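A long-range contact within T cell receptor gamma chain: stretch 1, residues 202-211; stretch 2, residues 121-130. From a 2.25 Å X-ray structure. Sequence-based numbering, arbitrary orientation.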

# COMPACT_ATOMS: atom_id res chain seq x y z
N THR B 202 2.65 20.50 -1.92
CA THR B 202 1.38 20.11 -2.51
C THR B 202 0.91 18.78 -1.93
O THR B 202 1.70 17.85 -1.75
CB THR B 202 1.47 20.04 -4.04
OG1 THR B 202 1.93 21.30 -4.55
CG2 THR B 202 0.10 19.78 -4.62
N TYR B 203 -0.38 18.72 -1.60
CA TYR B 203 -1.02 17.53 -1.06
C TYR B 203 -2.00 16.99 -2.09
O TYR B 203 -2.81 17.76 -2.63
CB TYR B 203 -1.73 17.86 0.26
CG TYR B 203 -2.62 16.75 0.78
CD1 TYR B 203 -2.10 15.73 1.56
CD2 TYR B 203 -3.98 16.73 0.49
CE1 TYR B 203 -2.91 14.71 2.04
CE2 TYR B 203 -4.81 15.70 0.95
CZ TYR B 203 -4.27 14.70 1.73
OH TYR B 203 -5.10 13.71 2.20
N PHE B 204 -1.94 15.69 -2.35
CA PHE B 204 -2.78 15.03 -3.35
C PHE B 204 -3.59 13.90 -2.74
O PHE B 204 -3.10 13.18 -1.86
CB PHE B 204 -1.95 14.40 -4.46
CG PHE B 204 -1.07 15.34 -5.18
CD1 PHE B 204 0.24 15.51 -4.79
CD2 PHE B 204 -1.53 16.02 -6.30
CE1 PHE B 204 1.08 16.37 -5.49
CE2 PHE B 204 -0.70 16.88 -7.00
CZ PHE B 204 0.60 17.05 -6.59
N TYR B 205 -4.79 13.68 -3.26
CA TYR B 205 -5.48 12.42 -2.97
C TYR B 205 -6.29 11.96 -4.17
O TYR B 205 -6.75 12.76 -4.99
CB TYR B 205 -6.37 12.52 -1.71
CG TYR B 205 -7.52 13.49 -1.76
CD1 TYR B 205 -7.34 14.83 -1.43
CD2 TYR B 205 -8.80 13.06 -2.12
CE1 TYR B 205 -8.42 15.71 -1.46
CE2 TYR B 205 -9.86 13.93 -2.15
CZ TYR B 205 -9.67 15.25 -1.83
OH TYR B 205 -10.76 16.09 -1.89
N GLN B 206 -6.46 10.64 -4.27
CA GLN B 206 -7.29 10.00 -5.27
C GLN B 206 -8.35 9.15 -4.59
O GLN B 206 -8.13 8.57 -3.53
CB GLN B 206 -6.46 9.09 -6.21
CG GLN B 206 -5.47 9.82 -7.09
CD GLN B 206 -4.48 8.87 -7.73
OE1 GLN B 206 -4.87 7.83 -8.24
NE2 GLN B 206 -3.20 9.22 -7.69
N HIS B 207 -9.51 9.08 -5.23
CA HIS B 207 -10.63 8.33 -4.69
C HIS B 207 -11.59 8.04 -5.81
O HIS B 207 -11.69 8.82 -6.77
CB HIS B 207 -11.33 9.10 -3.57
CG HIS B 207 -12.32 8.26 -2.83
ND1 HIS B 207 -13.64 8.15 -3.24
CD2 HIS B 207 -12.18 7.45 -1.76
CE1 HIS B 207 -14.27 7.33 -2.42
NE2 HIS B 207 -13.41 6.90 -1.51
N GLU B 208 -12.32 6.92 -5.68
CA GLU B 208 -13.18 6.48 -6.77
C GLU B 208 -14.28 7.50 -7.05
O GLU B 208 -14.72 7.64 -8.20
CB GLU B 208 -13.77 5.10 -6.45
CG GLU B 208 -14.65 4.53 -7.56
CD GLU B 208 -15.40 3.25 -7.15
OE1 GLU B 208 -15.00 2.60 -6.16
OE2 GLU B 208 -16.39 2.90 -7.82
N ASP B 209 -14.73 8.25 -6.05
CA ASP B 209 -15.78 9.22 -6.31
C ASP B 209 -15.26 10.45 -7.03
O ASP B 209 -16.07 11.26 -7.48
CB ASP B 209 -16.48 9.63 -5.02
CG ASP B 209 -17.88 10.17 -5.27
OD1 ASP B 209 -18.65 9.51 -5.99
OD2 ASP B 209 -18.20 11.27 -4.77
N LEU B 210 -13.95 10.60 -7.15
CA LEU B 210 -13.32 11.64 -7.95
C LEU B 210 -13.02 11.18 -9.36
O LEU B 210 -12.48 11.96 -10.15
CB LEU B 210 -12.02 12.10 -7.29
CG LEU B 210 -12.09 12.60 -5.84
CD1 LEU B 210 -10.74 13.14 -5.44
CD2 LEU B 210 -13.15 13.67 -5.70
N GLY B 211 -13.35 9.93 -9.70
CA GLY B 211 -12.88 9.38 -10.95
C GLY B 211 -11.37 9.27 -10.95
O GLY B 211 -10.74 9.04 -9.91
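Stretch 2 (121-130) KKKPPKPIFF

Stretch 2 lies along stretch 1 as a side-chain contact of prolines and aromatic rings, with a lysine and two acids at one end and no hydrogen bond between the two segments. Its direction is opposite to that of stretch 1: Asp209, near the end of stretch 1, has its CA 5.2 Å from the CA of Pro124, near the start of stretch 2, whereas the CA of Tyr203 is nearest to the CA of Phe129, at 10.1 Å. The backbones therefore diverge toward the aromatic end, where large rings fill the gap. The contact buries 545 Å², counting both sides.

Residues 121-125 of stretch 2 form an extended loop that passes into a strand at Lys126. Stretch 1 carries the later part of a strand and then a 3-10 segment at 208-210, before Gly211. Along that strand the side chains alternate, so that Tyr203 and Tyr205 point toward stretch 2 while Gln206 points away.

At the wide end, the edge of Phe129 meets the face of Tyr203 in an offset edge-to-face pair, with centroids 5.4 Å apart and planes at 88°; Tyr203 CD2 lies 3.7 Å from Phe129 CE1. The two side chains are long enough, together, to span backbones 10.1 Å apart between the CA atoms of Tyr203 and Phe129. Next comes Tyr205, whose ring reaches two prolines: CE2 is 3.8 Å from Pro125 CG, and CE1 is 4.3 Å from Pro127 CG. Proline suits these places because its compact, apolar ring packs well on an aromatic one.

Pro125 also covers one face of the His207 ring, its CD lying 4.0 Å from the ring centroid, 27° off the normal, in a CH-pi contact. The imidazole is held at both nitrogens: Asp209 N donates to His207 ND1 at 3.0 Å, and NE2 is hydrogen-bonded elsewhere in the structure. The backbone hydrogen bond from Leu210 N to His207 O, 2.9 Å, helps to fix the turn.

The turn brings Asp209 close to stretch 2. Its OD2 approaches Pro124 CD at 3.0 Å and Pro124 N at 3.3 Å, but the proline nitrogen has no hydrogen to share. Its OD1 packs against Lys122 CB at 3.2 Å, and Glu208 OE2 touches Lys122 CD at 3.4 Å. Lysine fits here through its long aliphatic chain as well as its charge: Lys122 NZ remains 4.5 Å from Asp209 OD1, beyond a salt bridge. Leu210 CD2 adds a looser apolar contact with Pro124 CB at 4.2 Å.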

# COMPACT_ATOMS: atom_id res chain seq x y z
N LYS B 121 -23.69 4.05 -1.89
CA LYS B 121 -23.50 5.30 -2.63
C LYS B 121 -22.05 5.72 -2.40
O LYS B 121 -21.57 5.69 -1.26
CB LYS B 121 -24.46 6.39 -2.16
CG LYS B 121 -25.41 6.94 -3.24
CD LYS B 121 -26.46 7.89 -2.67
CE LYS B 121 -27.70 7.16 -2.15
NZ LYS B 121 -28.69 8.08 -1.51
N LYS B 122 -21.37 6.09 -3.48
CA LYS B 122 -20.01 6.60 -3.35
C LYS B 122 -20.05 7.97 -2.70
O LYS B 122 -20.97 8.75 -2.90
CB LYS B 122 -19.32 6.68 -4.71
CG LYS B 122 -19.29 5.36 -5.49
CD LYS B 122 -18.41 5.41 -6.76
CE LYS B 122 -18.84 6.48 -7.76
NZ LYS B 122 -20.06 6.13 -8.54
N LYS B 123 -19.03 8.26 -1.89
CA LYS B 123 -18.96 9.52 -1.17
C LYS B 123 -17.50 9.97 -1.20
O LYS B 123 -16.60 9.18 -0.86
CB LYS B 123 -19.45 9.42 0.28
CG LYS B 123 -20.81 8.79 0.44
CD LYS B 123 -21.48 9.18 1.75
CE LYS B 123 -20.69 8.73 2.95
NZ LYS B 123 -21.58 8.64 4.12
N PRO B 124 -17.24 11.22 -1.58
CA PRO B 124 -15.85 11.67 -1.73
C PRO B 124 -15.27 12.09 -0.39
O PRO B 124 -16.01 12.51 0.51
CB PRO B 124 -15.98 12.87 -2.67
CG PRO B 124 -17.32 13.45 -2.33
CD PRO B 124 -18.21 12.28 -1.90
N PRO B 125 -13.96 11.99 -0.22
CA PRO B 125 -13.33 12.50 1.00
C PRO B 125 -13.66 13.98 1.22
O PRO B 125 -13.69 14.77 0.28
CB PRO B 125 -11.83 12.28 0.75
CG PRO B 125 -11.77 11.24 -0.33
CD PRO B 125 -12.96 11.48 -1.18
N LYS B 126 -13.90 14.33 2.49
CA LYS B 126 -13.96 15.72 2.93
C LYS B 126 -12.66 16.06 3.66
O LYS B 126 -12.46 15.63 4.81
CB LYS B 126 -15.17 15.95 3.83
N PRO B 127 -11.73 16.80 3.05
CA PRO B 127 -10.44 17.05 3.70
C PRO B 127 -10.50 18.14 4.75
O PRO B 127 -11.24 19.12 4.63
CB PRO B 127 -9.54 17.46 2.53
CG PRO B 127 -10.45 17.99 1.52
CD PRO B 127 -11.77 17.31 1.67
N ILE B 128 -9.73 17.94 5.81
CA ILE B 128 -9.55 18.92 6.88
C ILE B 128 -8.06 19.02 7.17
O ILE B 128 -7.41 18.02 7.49
CB ILE B 128 -10.31 18.54 8.17
CG1 ILE B 128 -11.81 18.44 7.90
CG2 ILE B 128 -10.06 19.58 9.26
CD1 ILE B 128 -12.61 18.14 9.15
N PHE B 129 -7.52 20.23 7.08
CA PHE B 129 -6.09 20.48 7.21
C PHE B 129 -5.79 21.15 8.54
O PHE B 129 -6.51 22.05 8.98
CB PHE B 129 -5.58 21.38 6.09
CG PHE B 129 -5.62 20.75 4.73
CD1 PHE B 129 -4.57 19.97 4.28
CD2 PHE B 129 -6.72 20.93 3.90
CE1 PHE B 129 -4.61 19.40 3.03
CE2 PHE B 129 -6.77 20.36 2.64
CZ PHE B 129 -5.72 19.59 2.20
N PHE B 130 -4.71 20.71 9.17
CA PHE B 130 -4.17 21.35 10.37
C PHE B 130 -2.73 21.75 10.06
O PHE B 130 -1.96 20.95 9.53
CB PHE B 130 -4.20 20.40 11.59
CG PHE B 130 -5.54 19.78 11.87
CD1 PHE B 130 -5.92 18.61 11.26
CD2 PHE B 130 -6.40 20.35 12.80
CE1 PHE B 130 -7.15 18.01 11.53
CE2 PHE B 130 -7.63 19.77 13.08
CZ PHE B 130 -8.00 18.59 12.44